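Local coordinates for LPXTG-motif cell wall anchor domain protein (Mobiluncus mulieris, PDB 5U5O), which probably acts as a giant cell-wall-anchored adhesin, represented here by a fragment of its Ig-like domains with intramolecular covalent cross-links, at residues Ser170-Lys175 / Glu216-Gly221; Ser193-Val198 / Val206-Leu211. All coordinates share one frame; numbering follows the deposited sequence.

Interaction 1 (Ser170-Lys175 / Glu216-Gly221); sequences SLKLTK and EKTVEG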
loop_
_atom_site.group_PDB
_atom_site.type_symbol
_atom_site.label_atom_id
_atom_site.label_comp_id
_atom_site.label_asym_id
_atom_site.label_seq_id
_atom_site.Cartn_x
_atom_site.Cartn_y
_atom_site.Cartn_z
ATOM N N SER A 170 8.436 -2.932 12.339
ATOM C CA SER A 170 8.999 -2.036 13.340
ATOM C C SER A 170 10.343 -2.569 13.805
ATOM O O SER A 170 10.675 -3.752 13.603
ATOM C CB SER A 170 8.083 -1.910 14.553
ATOM O OG SER A 170 7.926 -3.159 15.237
ATOM N N LEU A 171 11.087 -1.686 14.444
ATOM C CA LEU A 171 12.393 -2.000 14.993
ATOM C C LEU A 171 12.471 -1.485 16.400
ATOM O O LEU A 171 12.417 -0.276 16.641
ATOM C CB LEU A 171 13.483 -1.385 14.135
ATOM C CG LEU A 171 14.938 -1.593 14.579
ATOM C CD1 LEU A 171 15.341 -3.048 14.777
ATOM C CD2 LEU A 171 15.823 -0.939 13.536
ATOM N N LYS A 172 12.666 -2.415 17.340
ATOM C CA LYS A 172 12.917 -2.089 18.728
ATOM C C LYS A 172 14.401 -2.231 18.967
ATOM O O LYS A 172 15.002 -3.235 18.554
ATOM C CB LYS A 172 12.157 -3.020 19.672
ATOM C CG LYS A 172 12.317 -2.657 21.144
ATOM C CD LYS A 172 11.811 -3.742 22.079
ATOM C CE LYS A 172 10.311 -3.911 21.981
ATOM N NZ LYS A 172 9.773 -4.732 23.097
ATOM N N LEU A 173 14.978 -1.294 19.683
ATOM C CA LEU A 173 16.397 -1.321 20.051
ATOM C C LEU A 173 16.454 -1.177 21.545
ATOM O O LEU A 173 15.897 -0.258 22.112
ATOM C CB LEU A 173 17.143 -0.147 19.383
ATOM C CG LEU A 173 18.638 -0.062 19.731
ATOM C CD1 LEU A 173 19.430 -1.302 19.288
ATOM C CD2 LEU A 173 19.216 1.222 19.145
ATOM N N THR A 174 17.198 -2.079 22.190
ATOM C CA THR A 174 17.456 -2.084 23.636
ATOM C C THR A 174 18.969 -1.960 23.841
ATOM O O THR A 174 19.740 -2.556 23.079
ATOM C CB THR A 174 16.954 -3.396 24.271
ATOM O OG1 THR A 174 15.550 -3.524 24.048
ATOM C CG2 THR A 174 17.200 -3.452 25.779
ATOM N N LYS A 175 19.368 -1.170 24.829
ATOM C CA LYS A 175 20.793 -1.027 25.181
ATOM C C LYS A 175 21.125 -1.823 26.429
ATOM O O LYS A 175 20.438 -1.707 27.435
ATOM C CB LYS A 175 21.172 0.434 25.461
ATOM C CG LYS A 175 22.677 0.675 25.628
ATOM C CD LYS A 175 23.417 0.313 24.355
ATOM C CE LYS A 175 24.807 0.868 24.177
ATOM N NZ LYS A 175 25.813 0.217 25.051
ATOM N N GLU A 216 14.731 1.060 26.014
ATOM C CA GLU A 216 14.391 0.681 24.649
ATOM C C GLU A 216 13.711 1.836 23.889
ATOM O O GLU A 216 13.157 2.761 24.491
ATOM C CB GLU A 216 13.493 -0.556 24.614
ATOM C CG GLU A 216 12.173 -0.419 25.336
ATOM C CD GLU A 216 11.298 -1.641 25.184
ATOM O OE1 GLU A 216 11.584 -2.662 25.837
ATOM O OE2 GLU A 216 10.308 -1.568 24.423
ATOM N N LYS A 217 13.775 1.768 22.562
ATOM C CA LYS A 217 13.098 2.699 21.659
ATOM C C LYS A 217 12.605 1.867 20.501
ATOM O O LYS A 217 13.336 1.020 19.985
ATOM C CB LYS A 217 14.116 3.731 21.168
ATOM C CG LYS A 217 13.738 4.535 19.937
ATOM C CD LYS A 217 12.929 5.714 20.353
ATOM C CE LYS A 217 12.507 6.504 19.133
ATOM N NZ LYS A 217 11.394 7.392 19.515
ATOM N N THR A 218 11.381 2.129 20.058
ATOM C CA THR A 218 10.842 1.489 18.868
ATOM C C THR A 218 10.581 2.511 17.755
ATOM O O THR A 218 9.959 3.571 17.985
ATOM C CB THR A 218 9.555 0.723 19.192
ATOM O OG1 THR A 218 9.844 -0.252 20.199
ATOM C CG2 THR A 218 9.030 -0.011 17.989
ATOM N N VAL A 219 11.070 2.207 16.564
ATOM C CA VAL A 219 10.719 2.909 15.336
ATOM C C VAL A 219 9.616 2.110 14.645
ATOM O O VAL A 219 9.808 0.935 14.283
ATOM C CB VAL A 219 11.937 3.063 14.411
ATOM C CG1 VAL A 219 11.555 3.691 13.076
ATOM C CG2 VAL A 219 13.031 3.864 15.099
ATOM N N GLU A 220 8.459 2.753 14.481
ATOM C CA GLU A 220 7.284 2.130 13.880
ATOM C C GLU A 220 7.166 2.469 12.400
ATOM O O GLU A 220 7.885 3.334 11.887
ATOM C CB GLU A 220 6.019 2.636 14.582
ATOM C CG GLU A 220 5.986 2.463 16.099
ATOM C CD GLU A 220 5.592 1.070 16.556
ATOM O OE1 GLU A 220 5.280 0.208 15.708
ATOM O OE2 GLU A 220 5.576 0.839 17.787
ATOM N N GLY A 221 6.244 1.800 11.714
ATOM C CA GLY A 221 5.890 2.201 10.340
ATOM C C GLY A 221 6.969 1.988 9.295
ATOM O O GLY A 221 7.113 2.776 8.351
HETATM O O HOH W 1 13.939 -4.070 26.164
#
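Segments 170-175 and 216-221, on strands 150-178 and 216-223, run antiparallel and are joined by two reciprocal pairs of backbone hydrogen bonds. Leu171 and Val219 form one hydrogen-bonded pair, with Leu171 N to Val219 O at 2.9 Å and Val219 N to Leu171 O at 2.8 Å; Leu173 and Lys217 form the other, in which Leu173 N approaches nearly along the C=O axis of Lys217. Between them, in the non-hydrogen-bonded pair Lys172-Thr218, the CA atoms close to 4.1 Å.

Lys172 and Glu216 make the main side-chain contact. Lys172 CG stands anti to the backbone N (chi1 -176°), so CB and CG pass alongside Thr218 OG1, the CG-OG1 distance being 3.6 Å. The chain then bends at chi3 (-67°) and crosses Glu216 obliquely: CD meets the carboxylate, CE lies 3.4 Å from Glu216 OE2, and NZ ends in a salt bridge to Glu216 OE2 at 3.5 Å. Glu216 reaches this position with CG in the crowded site between backbone N and carbonyl carbon (chi1 60°) and an extended chain beyond. Its other oxygen, OE1, accepts a hydrogen bond from a water whose oxygen lies 2.7 Å from Thr174 OG1, so the carboxylate is held from two directions.

Leu171, Leu173 and Val219 turn to the opposite face and pack on Val198 and Phe196 of strand 193-200. Lys175 is covalently linked through NZ to Asn288 CG. The contact is an antiparallel strand pair in one layer of an Ig-like β-sandwich, whose Lys175-Asn288 isopeptide bond is a cross-link found in many Gram-positive surface adhesins.

Interaction 2 (Ser193-Val198 / Val206-Leu211); sequences SYKFTV and VDEFTL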
loop_
_atom_site.group_PDB
_atom_site.type_symbol
_atom_site.label_atom_id
_atom_site.label_comp_id
_atom_site.label_asym_id
_atom_site.label_seq_id
_atom_site.Cartn_x
_atom_site.Cartn_y
_atom_site.Cartn_z
ATOM N N SER A 193 24.471 7.785 28.918
ATOM C CA SER A 193 23.504 7.993 27.861
ATOM C C SER A 193 24.118 7.666 26.514
ATOM O O SER A 193 25.137 8.238 26.152
ATOM C CB SER A 193 23.079 9.450 27.893
ATOM O OG SER A 193 22.246 9.793 26.813
ATOM N N TYR A 194 23.531 6.702 25.814
ATOM C CA TYR A 194 24.110 6.145 24.607
ATOM C C TYR A 194 23.304 6.613 23.398
ATOM O O TYR A 194 22.098 6.382 23.319
ATOM C CB TYR A 194 24.138 4.613 24.720
ATOM C CG TYR A 194 24.899 4.104 25.968
ATOM C CD1 TYR A 194 26.290 4.074 25.978
ATOM C CD2 TYR A 194 24.223 3.805 27.141
ATOM C CE1 TYR A 194 26.989 3.633 27.099
ATOM C CE2 TYR A 194 24.928 3.325 28.275
ATOM C CZ TYR A 194 26.305 3.314 28.236
ATOM O OH TYR A 194 27.074 2.868 29.326
ATOM N N LYS A 195 24.004 7.255 22.477
ATOM C CA LYS A 195 23.347 7.921 21.353
ATOM C C LYS A 195 23.287 7.020 20.141
ATOM O O LYS A 195 24.307 6.451 19.736
ATOM C CB LYS A 195 24.086 9.189 20.983
ATOM C CG LYS A 195 23.445 9.944 19.840
ATOM C CD LYS A 195 24.295 11.127 19.431
ATOM C CE LYS A 195 23.826 11.743 18.121
ATOM N NZ LYS A 195 24.580 12.993 17.827
ATOM N N PHE A 196 22.099 6.937 19.541
ATOM C CA PHE A 196 21.859 6.120 18.379
ATOM C C PHE A 196 21.177 6.915 17.278
ATOM O O PHE A 196 20.417 7.868 17.533
ATOM C CB PHE A 196 20.968 4.933 18.711
ATOM C CG PHE A 196 21.678 3.884 19.511
ATOM C CD1 PHE A 196 22.378 2.871 18.879
ATOM C CD2 PHE A 196 21.660 3.927 20.893
ATOM C CE1 PHE A 196 23.047 1.901 19.620
ATOM C CE2 PHE A 196 22.342 2.971 21.642
ATOM C CZ PHE A 196 23.011 1.950 20.991
ATOM N N THR A 197 21.443 6.490 16.053
ATOM C CA THR A 197 20.733 6.953 14.866
ATOM C C THR A 197 20.264 5.750 14.094
ATOM O O THR A 197 21.071 4.856 13.780
ATOM C CB THR A 197 21.641 7.834 13.995
ATOM O OG1 THR A 197 22.172 8.878 14.806
ATOM C CG2 THR A 197 20.888 8.447 12.847
ATOM N N VAL A 198 18.963 5.645 13.866
ATOM C CA VAL A 198 18.359 4.543 13.128
ATOM C C VAL A 198 17.839 5.128 11.813
ATOM O O VAL A 198 17.103 6.173 11.802
ATOM C CB VAL A 198 17.206 3.935 13.923
ATOM C CG1 VAL A 198 16.426 2.917 13.098
ATOM C CG2 VAL A 198 17.756 3.276 15.181
ATOM N N VAL A 206 15.139 9.091 9.381
ATOM C CA VAL A 206 16.286 9.253 10.272
ATOM C C VAL A 206 15.727 9.545 11.651
ATOM O O VAL A 206 15.063 10.582 11.849
ATOM C CB VAL A 206 17.227 10.396 9.829
ATOM C CG1 VAL A 206 18.441 10.480 10.750
ATOM C CG2 VAL A 206 17.687 10.170 8.394
ATOM N N ASP A 207 16.013 8.660 12.615
ATOM C CA ASP A 207 15.577 8.845 13.982
ATOM C C ASP A 207 16.799 8.855 14.881
ATOM O O ASP A 207 17.524 7.854 14.944
ATOM C CB ASP A 207 14.625 7.716 14.377
ATOM C CG ASP A 207 13.273 7.842 13.682
ATOM O OD1 ASP A 207 12.487 8.718 14.058
ATOM O OD2 ASP A 207 13.000 7.066 12.757
ATOM N N GLU A 208 17.003 9.937 15.614
ATOM C CA GLU A 208 18.138 10.137 16.527
ATOM C C GLU A 208 17.577 10.135 17.924
ATOM O O GLU A 208 16.587 10.865 18.180
ATOM C CB GLU A 208 18.660 11.556 16.334
ATOM C CG GLU A 208 19.643 11.817 15.232
ATOM C CD GLU A 208 20.287 13.169 15.470
ATOM O OE1 GLU A 208 19.558 14.191 15.478
ATOM O OE2 GLU A 208 21.504 13.209 15.721
ATOM N N PHE A 209 18.223 9.413 18.849
ATOM C CA PHE A 209 17.719 9.348 20.201
ATOM C C PHE A 209 18.816 8.765 21.087
ATOM O O PHE A 209 19.821 8.249 20.585
ATOM C CB PHE A 209 16.468 8.472 20.285
ATOM C CG PHE A 209 16.669 7.101 19.711
ATOM C CD1 PHE A 209 16.475 6.852 18.356
ATOM C CD2 PHE A 209 17.131 6.044 20.518
ATOM C CE1 PHE A 209 16.715 5.585 17.818
ATOM C CE2 PHE A 209 17.361 4.785 19.973
ATOM C CZ PHE A 209 17.162 4.548 18.630
ATOM N N THR A 210 18.588 8.863 22.387
ATOM C CA THR A 210 19.481 8.278 23.374
ATOM C C THR A 210 18.782 7.210 24.175
ATOM O O THR A 210 17.589 7.264 24.446
ATOM C CB THR A 210 19.999 9.334 24.357
ATOM O OG1 THR A 210 18.926 9.770 25.195
ATOM C CG2 THR A 210 20.592 10.518 23.611
ATOM N N LEU A 211 19.585 6.223 24.608
ATOM C CA LEU A 211 19.152 5.186 25.529
ATOM C C LEU A 211 20.113 5.111 26.694
ATOM O O LEU A 211 21.332 5.058 26.503
ATOM C CB LEU A 211 19.151 3.814 24.849
ATOM C CG LEU A 211 18.210 3.660 23.656
ATOM C CD1 LEU A 211 18.442 2.294 23.023
ATOM C CD2 LEU A 211 16.758 3.801 24.069
HETATM O O HOH W 2 22.801 11.321 14.300
HETATM O O HOH W 3 14.441 5.568 11.040
#
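The Phe209 ring tilts toward 193-198: chi1 of 54° puts CG in the crowded position between backbone N and carbonyl carbon. Phe196 CB sits over one ring face, 4.2 Å from the centroid and 28° off the normal, a CH-pi contact, while Val198 CG2 meets the ring edge at CE1, 3.7 Å away. The Phe196 side chain crosses that of Leu211 at about a right angle, CD2 resting on Leu211 CD1. At the Tyr194 ring, Leu211 O lies near the plane, at the edge, 3.2 Å from CD2.

On the other face Lys195 and Glu208 run side by side, ending in a long salt bridge (NZ to OE2, 3.7 Å). A water donates to Glu208 OE2 and bonds Thr197 OG1, tying a third side chain into this polar row.

Six backbone hydrogen bonds fix the register; the straightest, Phe196 N to Phe209 O (2.8 Å, 173°), points nearly along the C=O axis.

Strands 193-200 and 205-212 thus form a β-hairpin at the margin of a five-stranded antiparallel sheet. Strand 205-212 is outermost, strand 226-232 flanks 193-200 on its other side, and the aromatic face packs against strands 150-178 and 216-223.

How the interactions relate
Interactions 1 and 2 belong to the same C-terminal domain, the DUF5979 part of the chain, with centres 10 Å apart. Each lies in a different sheet, and the two face each other across the domain core, where Leu173 CD2 meets Phe196 CD1 at 3.6 Å and Lys217 CB meets Phe209 CE2 at the same distance. Along the chain the order is 170-175, 193-198, 206-211, 216-221, so the hairpin of interaction 2 is nested within the loop closed by interaction 1. Segment 170-175 lies on strand 150-178, which, though broken by a bulge or short loop, also pairs with strand 118-127 of the T-Q ester bond region and so links the two parts of the chain.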